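Local coordinates for protein aminotransferase, class I and II (Erwinia tasmaniensis, PDB 5Z0Q) that belongs to the class I and II aminotransferase family of pyridoxal-phosphate-dependent enzymes and holds a bound pyridoxal-5'-phosphate, at residues Phe85-Gln90 with Thr234-Ser239; Gly136-Ser141 with Ser163-Leu168; Leu169-Pro174 with Ile219-Leu224; Ala341-Lys346 with Thr382-Ser387. All coordinates share one frame; numbering follows the deposited sequence.

Contact 1 (Phe85-Gln90 with Thr234-Ser239)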
loop_
_atom_site.group_PDB
_atom_site.type_symbol
_atom_site.label_atom_id
_atom_site.label_comp_id
_atom_site.label_asym_id
_atom_site.label_seq_id
_atom_site.Cartn_x
_atom_site.Cartn_y
_atom_site.Cartn_z
ATOM N N PHE A 85 -17.465 20.906 -7.029
ATOM C CA PHE A 85 -18.636 20.197 -6.539
ATOM C C PHE A 85 -19.395 20.947 -5.453
ATOM O O PHE A 85 -20.389 20.417 -4.944
ATOM C CB PHE A 85 -18.236 18.809 -6.015
ATOM C CG PHE A 85 -17.359 18.038 -6.961
ATOM C CD1 PHE A 85 -17.869 17.529 -8.143
ATOM C CD2 PHE A 85 -16.020 17.829 -6.669
ATOM C CE1 PHE A 85 -17.062 16.824 -9.017
ATOM C CE2 PHE A 85 -15.208 17.124 -7.539
ATOM C CZ PHE A 85 -15.730 16.620 -8.714
ATOM N N GLY A 86 -18.969 22.156 -5.094
ATOM C CA GLY A 86 -19.641 22.923 -4.063
ATOM C C GLY A 86 -19.667 22.209 -2.728
ATOM O O GLY A 86 -20.739 21.973 -2.161
ATOM N N TRP A 87 -18.490 21.856 -2.219
ATOM C CA TRP A 87 -18.387 21.078 -0.988
ATOM C C TRP A 87 -17.115 21.503 -0.270
ATOM O O TRP A 87 -16.013 21.140 -0.696
ATOM C CB TRP A 87 -18.375 19.582 -1.292
ATOM C CG TRP A 87 -18.461 18.711 -0.079
ATOM C CD1 TRP A 87 -19.073 19.007 1.103
ATOM C CD2 TRP A 87 -17.905 17.399 0.073
ATOM N NE1 TRP A 87 -18.938 17.960 1.981
ATOM C CE2 TRP A 87 -18.225 16.960 1.373
ATOM C CE3 TRP A 87 -17.169 16.554 -0.762
ATOM C CZ2 TRP A 87 -17.833 15.713 1.858
ATOM C CZ3 TRP A 87 -16.783 15.315 -0.281
ATOM C CH2 TRP A 87 -17.116 14.906 1.017
ATOM N N LYS A 88 -17.260 22.267 0.811
ATOM C CA LYS A 88 -16.105 22.702 1.584
ATOM C C LYS A 88 -15.668 21.589 2.530
ATOM O O LYS A 88 -16.490 21.009 3.248
ATOM C CB LYS A 88 -16.422 23.984 2.358
ATOM C CG LYS A 88 -17.636 23.908 3.270
ATOM C CD LYS A 88 -17.935 25.268 3.885
ATOM C CE LYS A 88 -18.981 25.168 4.984
ATOM N NZ LYS A 88 -18.490 24.363 6.137
ATOM N N ILE A 89 -14.373 21.283 2.518
ATOM C CA ILE A 89 -13.808 20.154 3.248
ATOM C C ILE A 89 -12.929 20.683 4.371
ATOM O O ILE A 89 -12.085 21.559 4.146
ATOM C CB ILE A 89 -13.003 19.233 2.315
ATOM C CG1 ILE A 89 -13.917 18.597 1.271
ATOM C CG2 ILE A 89 -12.284 18.154 3.111
ATOM C CD1 ILE A 89 -14.929 17.659 1.865
ATOM N N GLN A 90 -13.126 20.152 5.576
ATOM C CA GLN A 90 -12.191 20.434 6.656
ATOM C C GLN A 90 -10.960 19.540 6.523
ATOM O O GLN A 90 -11.086 18.358 6.190
ATOM C CB GLN A 90 -12.852 20.216 8.015
ATOM C CG GLN A 90 -13.112 21.504 8.777
ATOM C CD GLN A 90 -13.767 22.564 7.914
ATOM O OE1 GLN A 90 -14.918 22.423 7.499
ATOM N NE2 GLN A 90 -13.031 23.633 7.631
ATOM N N THR A 234 -16.496 9.281 2.150
ATOM C CA THR A 234 -16.386 9.580 0.727
ATOM C C THR A 234 -15.013 9.147 0.226
ATOM O O THR A 234 -13.988 9.573 0.770
ATOM C CB THR A 234 -16.609 11.071 0.474
ATOM O OG1 THR A 234 -17.805 11.493 1.139
ATOM C CG2 THR A 234 -16.740 11.347 -1.017
ATOM N N LEU A 235 -14.995 8.313 -0.811
ATOM C CA LEU A 235 -13.763 7.798 -1.398
ATOM C C LEU A 235 -13.525 8.479 -2.740
ATOM O O LEU A 235 -14.362 8.381 -3.646
ATOM C CB LEU A 235 -13.833 6.281 -1.571
ATOM C CG LEU A 235 -13.966 5.446 -0.296
ATOM C CD1 LEU A 235 -14.145 3.978 -0.640
ATOM C CD2 LEU A 235 -12.755 5.639 0.599
ATOM N N MET A 236 -12.389 9.162 -2.866
ATOM C CA MET A 236 -12.038 9.867 -4.090
ATOM C C MET A 236 -10.553 9.691 -4.373
ATOM O O MET A 236 -9.752 9.437 -3.470
ATOM C CB MET A 236 -12.390 11.357 -4.003
ATOM C CG MET A 236 -13.881 11.637 -3.949
ATOM S SD MET A 236 -14.246 13.382 -3.710
ATOM C CE MET A 236 -13.354 13.700 -2.191
ATOM N N SER A 237 -10.194 9.840 -5.651
ATOM C CA SER A 237 -8.826 9.644 -6.114
ATOM C C SER A 237 -8.676 10.107 -7.558
ATOM O O SER A 237 -9.643 10.060 -8.329
ATOM C CB SER A 237 -8.425 8.172 -5.990
ATOM O OG SER A 237 -7.213 7.909 -6.671
ATOM N N PRO A 238 -7.492 10.572 -7.960
ATOM C CA PRO A 238 -7.273 10.902 -9.374
ATOM C C PRO A 238 -6.733 9.722 -10.166
ATOM O O PRO A 238 -6.190 9.902 -11.262
ATOM C CB PRO A 238 -6.250 12.040 -9.302
ATOM C CG PRO A 238 -5.435 11.696 -8.099
ATOM C CD PRO A 238 -6.378 11.032 -7.112
ATOM N N SER A 239 -6.877 8.511 -9.620
ATOM C CA SER A 239 -6.277 7.333 -10.242
ATOM C C SER A 239 -6.860 7.076 -11.627
ATOM O O SER A 239 -6.121 6.870 -12.595
ATOM C CB SER A 239 -6.466 6.111 -9.342
ATOM O OG SER A 239 -5.706 6.231 -8.151
#

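Contact 2 (Gly136-Ser141 with Ser163-Leu168)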
loop_
_atom_site.group_PDB
_atom_site.type_symbol
_atom_site.label_atom_id
_atom_site.label_comp_id
_atom_site.label_asym_id
_atom_site.label_seq_id
_atom_site.Cartn_x
_atom_site.Cartn_y
_atom_site.Cartn_z
ATOM N N GLY A 136 -16.937 -11.747 6.486
ATOM C CA GLY A 136 -17.965 -12.513 7.165
ATOM C C GLY A 136 -19.282 -11.789 7.319
ATOM O O GLY A 136 -20.002 -12.026 8.294
ATOM N N ARG A 137 -19.620 -10.911 6.379
ATOM C CA ARG A 137 -20.853 -10.138 6.419
ATOM C C ARG A 137 -21.749 -10.551 5.260
ATOM O O ARG A 137 -21.292 -10.621 4.114
ATOM C CB ARG A 137 -20.564 -8.638 6.340
ATOM C CG ARG A 137 -19.494 -8.144 7.298
ATOM C CD ARG A 137 -19.885 -8.387 8.743
ATOM N NE ARG A 137 -19.206 -7.465 9.650
ATOM C CZ ARG A 137 -17.989 -7.664 10.149
ATOM N NH1 ARG A 137 -17.306 -8.755 9.830
ATOM N NH2 ARG A 137 -17.454 -6.768 10.965
ATOM N N GLN A 138 -23.017 -10.824 5.557
ATOM C CA GLN A 138 -23.979 -11.079 4.496
ATOM C C GLN A 138 -24.335 -9.771 3.797
ATOM O O GLN A 138 -24.243 -8.686 4.377
ATOM C CB GLN A 138 -25.235 -11.756 5.052
ATOM C CG GLN A 138 -26.095 -10.891 5.965
ATOM C CD GLN A 138 -25.557 -10.785 7.386
ATOM O OE1 GLN A 138 -24.348 -10.683 7.605
ATOM N NE2 GLN A 138 -26.460 -10.809 8.362
ATOM N N HIS A 139 -24.729 -9.878 2.531
ATOM C CA HIS A 139 -24.906 -8.713 1.674
ATOM C C HIS A 139 -26.289 -8.739 1.039
ATOM O O HIS A 139 -26.730 -9.780 0.544
ATOM C CB HIS A 139 -23.826 -8.669 0.587
ATOM C CG HIS A 139 -23.830 -7.410 -0.221
ATOM N ND1 HIS A 139 -23.475 -6.187 0.305
ATOM C CD2 HIS A 139 -24.143 -7.185 -1.520
ATOM C CE1 HIS A 139 -23.571 -5.262 -0.633
ATOM N NE2 HIS A 139 -23.974 -5.841 -1.749
ATOM N N LEU A 140 -26.963 -7.591 1.054
ATOM C CA LEU A 140 -28.264 -7.420 0.422
ATOM C C LEU A 140 -28.094 -6.600 -0.850
ATOM O O LEU A 140 -27.522 -5.506 -0.814
ATOM C CB LEU A 140 -29.250 -6.731 1.368
ATOM C CG LEU A 140 -30.642 -6.443 0.800
ATOM C CD1 LEU A 140 -31.349 -7.735 0.433
ATOM C CD2 LEU A 140 -31.474 -5.636 1.784
ATOM N N SER A 141 -28.591 -7.127 -1.963
ATOM C CA SER A 141 -28.418 -6.513 -3.273
ATOM C C SER A 141 -29.764 -6.050 -3.812
ATOM O O SER A 141 -30.741 -6.805 -3.786
ATOM C CB SER A 141 -27.767 -7.494 -4.251
ATOM O OG SER A 141 -26.569 -8.026 -3.714
ATOM N N SER A 163 -34.056 -7.007 6.610
ATOM C CA SER A 163 -34.176 -7.845 7.794
ATOM C C SER A 163 -33.902 -7.109 9.098
ATOM O O SER A 163 -33.994 -7.727 10.164
ATOM C CB SER A 163 -33.225 -9.047 7.690
ATOM O OG SER A 163 -33.416 -9.748 6.473
ATOM N N GLY A 164 -33.574 -5.819 9.050
ATOM C CA GLY A 164 -33.208 -5.071 10.230
ATOM C C GLY A 164 -31.745 -5.159 10.611
ATOM O O GLY A 164 -31.267 -4.314 11.375
ATOM N N ASN A 165 -31.022 -6.158 10.105
ATOM C CA ASN A 165 -29.594 -6.289 10.365
ATOM C C ASN A 165 -28.747 -5.327 9.542
ATOM O O ASN A 165 -27.547 -5.209 9.805
ATOM C CB ASN A 165 -29.134 -7.724 10.086
ATOM C CG ASN A 165 -29.636 -8.711 11.120
ATOM O OD1 ASN A 165 -30.588 -8.436 11.850
ATOM N ND2 ASN A 165 -28.990 -9.869 11.191
ATOM N N GLU A 166 -29.335 -4.645 8.565
ATOM C CA GLU A 166 -28.564 -3.787 7.678
ATOM C C GLU A 166 -27.950 -2.628 8.454
ATOM O O GLU A 166 -28.552 -2.102 9.394
ATOM C CB GLU A 166 -29.453 -3.266 6.548
ATOM C CG GLU A 166 -29.953 -4.347 5.583
ATOM C CD GLU A 166 -30.999 -5.265 6.191
ATOM O OE1 GLU A 166 -30.782 -6.496 6.194
ATOM O OE2 GLU A 166 -32.033 -4.754 6.671
ATOM N N LYS A 167 -26.741 -2.231 8.056
ATOM C CA LYS A 167 -25.992 -1.239 8.819
ATOM C C LYS A 167 -25.198 -0.290 7.927
ATOM O O LYS A 167 -25.102 0.906 8.222
ATOM C CB LYS A 167 -25.053 -1.943 9.803
ATOM C CG LYS A 167 -24.206 -1.007 10.653
ATOM C CD LYS A 167 -25.065 -0.056 11.469
ATOM C CE LYS A 167 -24.371 0.326 12.769
ATOM N NZ LYS A 167 -22.955 0.738 12.550
ATOM N N LEU A 168 -24.624 -0.804 6.842
ATOM C CA LEU A 168 -23.733 -0.029 5.985
ATOM C C LEU A 168 -24.261 -0.049 4.558
ATOM O O LEU A 168 -24.425 -1.121 3.969
ATOM C CB LEU A 168 -22.306 -0.580 6.041
ATOM C CG LEU A 168 -21.244 0.138 5.207
ATOM C CD1 LEU A 168 -21.153 1.605 5.589
ATOM C CD2 LEU A 168 -19.894 -0.543 5.369
#

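Contact 3 (Leu169-Pro174 with Ile219-Leu224)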
loop_
_atom_site.group_PDB
_atom_site.type_symbol
_atom_site.label_atom_id
_atom_site.label_comp_id
_atom_site.label_asym_id
_atom_site.label_seq_id
_atom_site.Cartn_x
_atom_site.Cartn_y
_atom_site.Cartn_z
ATOM N N LEU A 169 -24.515 1.134 4.006
ATOM C CA LEU A 169 -24.989 1.283 2.635
ATOM C C LEU A 169 -23.808 1.629 1.737
ATOM O O LEU A 169 -23.134 2.641 1.952
ATOM C CB LEU A 169 -26.067 2.362 2.543
ATOM C CG LEU A 169 -26.533 2.724 1.131
ATOM C CD1 LEU A 169 -27.194 1.531 0.457
ATOM C CD2 LEU A 169 -27.473 3.918 1.158
ATOM N N LEU A 170 -23.565 0.794 0.728
ATOM C CA LEU A 170 -22.452 0.976 -0.196
ATOM C C LEU A 170 -22.986 1.566 -1.497
ATOM O O LEU A 170 -23.694 0.888 -2.250
ATOM C CB LEU A 170 -21.737 -0.350 -0.445
ATOM C CG LEU A 170 -21.186 -1.070 0.787
ATOM C CD1 LEU A 170 -20.490 -2.356 0.384
ATOM C CD2 LEU A 170 -20.240 -0.171 1.561
ATOM N N LEU A 171 -22.646 2.824 -1.760
ATOM C CA LEU A 171 -23.070 3.525 -2.961
ATOM C C LEU A 171 -21.896 3.706 -3.914
ATOM O O LEU A 171 -20.729 3.556 -3.540
ATOM C CB LEU A 171 -23.677 4.890 -2.619
ATOM C CG LEU A 171 -24.951 4.886 -1.775
ATOM C CD1 LEU A 171 -25.452 6.306 -1.571
ATOM C CD2 LEU A 171 -26.019 4.019 -2.421
ATOM N N CYS A 172 -22.224 4.038 -5.162
ATOM C CA CYS A 172 -21.217 4.223 -6.203
ATOM C C CYS A 172 -21.735 5.283 -7.165
ATOM O O CYS A 172 -22.640 5.009 -7.957
ATOM C CB CYS A 172 -20.932 2.908 -6.926
ATOM S SG CYS A 172 -19.596 2.978 -8.140
ATOM N N ASN A 173 -21.169 6.489 -7.090
ATOM C CA ASN A 173 -21.617 7.607 -7.912
ATOM C C ASN A 173 -20.420 8.401 -8.425
ATOM O O ASN A 173 -19.726 9.049 -7.631
ATOM C CB ASN A 173 -22.557 8.513 -7.114
ATOM C CG ASN A 173 -23.057 9.693 -7.923
ATOM O OD1 ASN A 173 -23.095 9.649 -9.153
ATOM N ND2 ASN A 173 -23.447 10.757 -7.233
ATOM N N PRO A 174 -20.140 8.386 -9.741
ATOM C CA PRO A 174 -20.852 7.666 -10.806
ATOM C C PRO A 174 -20.745 6.150 -10.665
ATOM O O PRO A 174 -19.786 5.653 -10.077
ATOM C CB PRO A 174 -20.151 8.139 -12.083
ATOM C CG PRO A 174 -19.462 9.403 -11.706
ATOM C CD PRO A 174 -19.051 9.214 -10.285
ATOM N N ILE A 219 -22.519 15.347 -7.733
ATOM C CA ILE A 219 -22.898 15.821 -6.406
ATOM C C ILE A 219 -22.385 14.839 -5.361
ATOM O O ILE A 219 -22.828 13.682 -5.338
ATOM C CB ILE A 219 -24.419 16.005 -6.291
ATOM C CG1 ILE A 219 -24.892 17.104 -7.241
ATOM C CG2 ILE A 219 -24.811 16.327 -4.860
ATOM C CD1 ILE A 219 -26.379 17.334 -7.218
ATOM N N PRO A 220 -21.452 15.238 -4.499
ATOM C CA PRO A 220 -21.035 14.347 -3.410
ATOM C C PRO A 220 -22.197 14.052 -2.470
ATOM O O PRO A 220 -23.022 14.921 -2.182
ATOM C CB PRO A 220 -19.927 15.139 -2.706
ATOM C CG PRO A 220 -19.450 16.119 -3.730
ATOM C CD PRO A 220 -20.659 16.477 -4.533
ATOM N N PHE A 221 -22.253 12.806 -1.995
ATOM C CA PHE A 221 -23.340 12.406 -1.108
ATOM C C PHE A 221 -23.325 13.217 0.182
ATOM O O PHE A 221 -24.375 13.666 0.655
ATOM C CB PHE A 221 -23.245 10.910 -0.804
ATOM C CG PHE A 221 -24.357 10.394 0.066
ATOM C CD1 PHE A 221 -25.560 9.995 -0.491
ATOM C CD2 PHE A 221 -24.199 10.305 1.440
ATOM C CE1 PHE A 221 -26.588 9.519 0.305
ATOM C CE2 PHE A 221 -25.223 9.831 2.243
ATOM C CZ PHE A 221 -26.418 9.436 1.674
ATOM N N ALA A 222 -22.143 13.424 0.758
ATOM C CA ALA A 222 -22.025 14.143 2.019
ATOM C C ALA A 222 -22.270 15.640 1.885
ATOM O O ALA A 222 -22.250 16.342 2.902
ATOM C CB ALA A 222 -20.645 13.894 2.629
ATOM N N SER A 223 -22.496 16.148 0.674
ATOM C CA SER A 223 -22.781 17.562 0.473
ATOM C C SER A 223 -24.272 17.872 0.450
ATOM O O SER A 223 -24.641 19.050 0.389
ATOM C CB SER A 223 -22.139 18.051 -0.831
ATOM O OG SER A 223 -22.656 17.353 -1.951
ATOM N N LEU A 224 -25.131 16.851 0.493
ATOM C CA LEU A 224 -26.572 17.088 0.502
ATOM C C LEU A 224 -26.992 17.841 1.757
ATOM O O LEU A 224 -27.709 18.846 1.685
ATOM C CB LEU A 224 -27.320 15.759 0.399
ATOM C CG LEU A 224 -27.070 14.937 -0.865
ATOM C CD1 LEU A 224 -27.753 13.582 -0.767
ATOM C CD2 LEU A 224 -27.547 15.696 -2.091
#

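Contact 4 (Ala341-Lys346 with Thr382-Ser387)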
loop_
_atom_site.group_PDB
_atom_site.type_symbol
_atom_site.label_atom_id
_atom_site.label_comp_id
_atom_site.label_asym_id
_atom_site.label_seq_id
_atom_site.Cartn_x
_atom_site.Cartn_y
_atom_site.Cartn_z
ATOM N N ALA A 341 -19.089 -13.332 -22.484
ATOM C CA ALA A 341 -17.704 -12.878 -22.415
ATOM C C ALA A 341 -16.773 -13.842 -23.139
ATOM O O ALA A 341 -15.918 -13.422 -23.929
ATOM C CB ALA A 341 -17.281 -12.711 -20.957
ATOM N N LEU A 342 -16.919 -15.144 -22.878
ATOM C CA LEU A 342 -16.111 -16.132 -23.583
ATOM C C LEU A 342 -16.417 -16.141 -25.074
ATOM O O LEU A 342 -15.542 -16.457 -25.888
ATOM C CB LEU A 342 -16.337 -17.520 -22.981
ATOM C CG LEU A 342 -15.614 -18.700 -23.636
ATOM C CD1 LEU A 342 -14.108 -18.489 -23.623
ATOM C CD2 LEU A 342 -15.981 -20.007 -22.949
ATOM N N PHE A 343 -17.649 -15.788 -25.452
ATOM C CA PHE A 343 -18.002 -15.716 -26.866
ATOM C C PHE A 343 -17.149 -14.684 -27.593
ATOM O O PHE A 343 -16.521 -14.987 -28.613
ATOM C CB PHE A 343 -19.489 -15.390 -27.016
ATOM C CG PHE A 343 -19.874 -14.936 -28.397
ATOM C CD1 PHE A 343 -20.024 -15.850 -29.427
ATOM C CD2 PHE A 343 -20.091 -13.592 -28.663
ATOM C CE1 PHE A 343 -20.378 -15.433 -30.698
ATOM C CE2 PHE A 343 -20.446 -13.170 -29.931
ATOM C CZ PHE A 343 -20.589 -14.091 -30.949
ATOM N N PHE A 344 -17.111 -13.454 -27.076
ATOM C CA PHE A 344 -16.344 -12.399 -27.726
ATOM C C PHE A 344 -14.843 -12.654 -27.678
ATOM O O PHE A 344 -14.115 -12.131 -28.527
ATOM C CB PHE A 344 -16.668 -11.045 -27.095
ATOM C CG PHE A 344 -17.988 -10.476 -27.527
ATOM C CD1 PHE A 344 -18.136 -9.920 -28.788
ATOM C CD2 PHE A 344 -19.079 -10.489 -26.675
ATOM C CE1 PHE A 344 -19.348 -9.393 -29.192
ATOM C CE2 PHE A 344 -20.294 -9.962 -27.072
ATOM C CZ PHE A 344 -20.428 -9.413 -28.334
ATOM N N GLU A 345 -14.364 -13.440 -26.710
ATOM C CA GLU A 345 -12.940 -13.752 -26.659
ATOM C C GLU A 345 -12.517 -14.596 -27.854
ATOM O O GLU A 345 -11.441 -14.382 -28.423
ATOM C CB GLU A 345 -12.598 -14.463 -25.351
ATOM C CG GLU A 345 -12.563 -13.549 -24.143
ATOM C CD GLU A 345 -12.128 -14.268 -22.884
ATOM O OE1 GLU A 345 -12.347 -15.495 -22.795
ATOM O OE2 GLU A 345 -11.560 -13.608 -21.988
ATOM N N LYS A 346 -13.354 -15.556 -28.253
ATOM C CA LYS A 346 -13.064 -16.363 -29.433
ATOM C C LYS A 346 -13.219 -15.584 -30.731
ATOM O O LYS A 346 -12.925 -16.134 -31.798
ATOM C CB LYS A 346 -13.959 -17.602 -29.451
ATOM C CG LYS A 346 -13.618 -18.610 -28.366
ATOM C CD LYS A 346 -12.170 -19.071 -28.485
ATOM C CE LYS A 346 -11.777 -19.993 -27.339
ATOM N NZ LYS A 346 -11.821 -19.297 -26.022
ATOM N N THR A 382 -18.728 -6.332 -35.349
ATOM C CA THR A 382 -19.541 -6.524 -36.546
ATOM C C THR A 382 -19.226 -7.858 -37.211
ATOM O O THR A 382 -20.136 -8.582 -37.632
ATOM C CB THR A 382 -19.315 -5.370 -37.524
ATOM O OG1 THR A 382 -19.714 -4.139 -36.912
ATOM C CG2 THR A 382 -20.122 -5.576 -38.798
ATOM N N ARG A 383 -17.941 -8.204 -37.302
ATOM C CA ARG A 383 -17.554 -9.463 -37.928
ATOM C C ARG A 383 -18.018 -10.666 -37.117
ATOM O O ARG A 383 -18.295 -11.726 -37.688
ATOM C CB ARG A 383 -16.037 -9.502 -38.122
ATOM C CG ARG A 383 -15.543 -10.660 -38.976
ATOM C CD ARG A 383 -14.032 -10.615 -39.164
ATOM N NE ARG A 383 -13.571 -9.306 -39.622
ATOM C CZ ARG A 383 -12.884 -8.449 -38.873
ATOM N NH1 ARG A 383 -12.567 -8.764 -37.624
ATOM N NH2 ARG A 383 -12.509 -7.280 -39.373
ATOM N N ALA A 384 -18.121 -10.520 -35.794
ATOM C CA ALA A 384 -18.498 -11.643 -34.942
ATOM C C ALA A 384 -19.981 -11.977 -35.060
ATOM O O ALA A 384 -20.355 -13.156 -35.061
ATOM C CB ALA A 384 -18.139 -11.344 -33.487
ATOM N N LEU A 385 -20.836 -10.963 -35.165
ATOM C CA LEU A 385 -22.276 -11.173 -35.165
ATOM C C LEU A 385 -22.866 -11.336 -36.559
ATOM O O LEU A 385 -24.033 -11.725 -36.676
ATOM C CB LEU A 385 -22.978 -10.009 -34.459
ATOM C CG LEU A 385 -22.484 -9.663 -33.054
ATOM C CD1 LEU A 385 -23.341 -8.568 -32.436
ATOM C CD2 LEU A 385 -22.461 -10.899 -32.169
ATOM N N THR A 386 -22.100 -11.058 -37.613
ATOM C CA THR A 386 -22.646 -11.058 -38.967
ATOM C C THR A 386 -21.562 -11.516 -39.934
ATOM O O THR A 386 -20.566 -10.810 -40.109
ATOM C CB THR A 386 -23.160 -9.670 -39.344
ATOM O OG1 THR A 386 -24.193 -9.275 -38.432
ATOM C CG2 THR A 386 -23.709 -9.665 -40.763
ATOM N N SER A 387 -21.740 -12.681 -40.561
ATOM C CA SER A 387 -22.866 -13.593 -40.337
ATOM C C SER A 387 -22.449 -15.008 -40.725
ATOM O O SER A 387 -21.820 -15.205 -41.766
ATOM C CB SER A 387 -24.099 -13.186 -41.153
ATOM O OG SER A 387 -23.848 -13.292 -42.543
#

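Contact 1 (Phe85-Gln90 with Thr234-Ser239)
W87 reaches out of the loop after helix 71-83 and sets the six-membered end of its indole against T234 and M236 of strand 232-236. W87 and T234 approach from opposite directions. With CG turned away from the backbone N (chi1 -172°), the indole extends toward the strand, and W87 CH2 comes within 3.5 Å of T234 OG1. T234 CG2 also lies 4.0 Å from W87 CZ3. M236 adds its terminal methyl: M236 CE stands 4.2 Å from W87 CZ3. Both T234 OG1 and M236 CE meet the ring obliquely. I89, two residues on in the loop, lays CD1 over the centre of one indole face. No hydrogen bond crosses; the contact is buried packing. T234 and M236 are alternate residues on one side of the strand, whereas L235 between them turns to the other. Just past the strand, S237 OG accepts a hydrogen bond from the backbone N of S239 at 3.0 Å, forming an ST turn that leads to K240 of the pyridoxal-5'-phosphate pocket. V253 also touches W87 and I89. The strand, between 200-204 (parallel) and 250-253 (antiparallel), is part of the large-domain sheet typical of fold type I pyridoxal-phosphate enzymes, and the loop packs against it.

Contact 2 (Gly136-Ser141 with Ser163-Leu168)
L140 and E166 meet through carbon alone: CD2 of L140 lies 4.3 Å from CG of E166, a loose van der Waals touch at the surface. The first torsion of L140 is extended (chi1 178°), and this carries its branch toward E166. Nearby, the side chains of Q138 and N165 approach each other at the rim and cross at about a right angle.

The next shell is local to the second segment. E166 bends at chi2 (71°), which curls its carboxylate back over the preceding turn. There OE2 of E166 accepts hydrogen bonds from the backbone N of S163 at 3.0 Å and from the backbone N of G164, also at 3.0 Å. Both donors use the syn side of OE2 but lie somewhat out of the carboxylate plane, on opposite faces of it. OE1 of E166 takes a weak bond from S163 N at 3.3 Å and another weak one from S117 OG.

Further out, the segments are not sheet neighbours. Strand 117-122 runs between 139-146 and 166-172, parallel to both; L140 pairs with T118 and S120, while N165 and K167 pair with S117. The CA atoms of L140 and E166 are therefore 8.1 Å apart, and their side chains meet across strand 117-122, where E166 also touches V119. H139 hydrogen-bonds T118 and S120 through its two ring nitrogens.

Chemically, the carboxylate spends most of its bonding on the turn's N-H groups, which probably favour its charged form, and offers L140 its aliphatic stem.

Contact 3 (Leu169-Pro174 with Ile219-Leu224)
N173 accepts a hydrogen bond at OD1 from the backbone N of Y182, while its other amide atom, ND2, stands 3.5 Å from I219 O, a polar approach across the contact without a hydrogen bond. In the facing loop, P220 O accepts a hydrogen bond from the backbone N of S223 at 3.2 Å; S223 OG also points to it, at a modelled length too short to trust. This bonding belongs to the 3-10 segment 221-223, from which F221 points toward the strand. Two residues earlier than N173 on strand 166-172, L171 crosses F221 at about a right angle. One methyl does the touching: L171 CD1 lies 3.8 Å from F221 CD1 and 3.9 Å from F221 CE1, meeting the ring obliquely. V201 touches both residues, L191 touches F221, and E205 OE1 accepts a hydrogen bond from the backbone N of F221.

Neighbouring C172 turns to the other side of the strand and lines the pyridoxal-5'-phosphate pocket; the peptide between N173 and P174 is cis. The contact is thus part apolar, part polar: L171 and F221 pack as hydrocarbon, and N173 has its OD1 satisfied by Y182 N, next to a cysteine that touches the cofactor.

Contact 4 (Ala341-Lys346 with Thr382-Ser387)
Two helices of the C-terminal part of the chain, 340-345 and 371-385, meet near their C-terminal ends, and a phenylalanine bridges them. In F343 the CG stands opposite the backbone N (chi1 165°), which carries the ring out from the first helix toward the last turn of the second. The rim of this ring does the touching: CE2 of F343 lies 3.8 Å from CD2 of L385, and CZ of F343 lies 3.9 Å from the same methyl. L385 CD2 sits at the ring edge, near its plane, and the two side chains cross obliquely. A384 meets the ring edge with its carbonyl O, 4.2 Å from F343 CZ. The CB of A384 lies 4.5 Å from F343 CZ. These are apolar or weakly polar approaches, and no hydrogen bond joins the two segments.

F344 backs the first ring. F343 CD2 stands 3.8 Å above the F344 plane, over its centre, while F344 CE2 lies in the plane of the F343 ring at its edge; the edge of one ring thus lies over the face of the other. F344 itself comes close to L385 without quite touching it.

On the second helix, T386 is the first residue to leave helical geometry, so L385 packs from the final turn. L314 and L317, after helix 290-313, touch L385, and H347 and Y389 lie against F343. On the side of the five-stranded mixed sheet, F344 packs on L349 and F351 and A341 on S353, all in strand 349-353, so helix 340-345 is placed between that strand and helix 371-385.

From the N terminus, contact 1 opens first at 85-90 and closes the longest loop, on strand 232-236. Contacts 2 and 3 nest inside it and stand in series: 136-141 with 163-168 closes before 169-174 opens, and both use strand 166-172, its start for contact 2 and its end for contact 3. Contacts 1 and 3 also touch directly, W87 and F85 packing on P220, A222 and S223, so the two loops share one side of the large mixed sheet. Contact 4 closes last and separately, joining two C-terminal helices on the opposite side of the chain's centre from contacts 1 and 3.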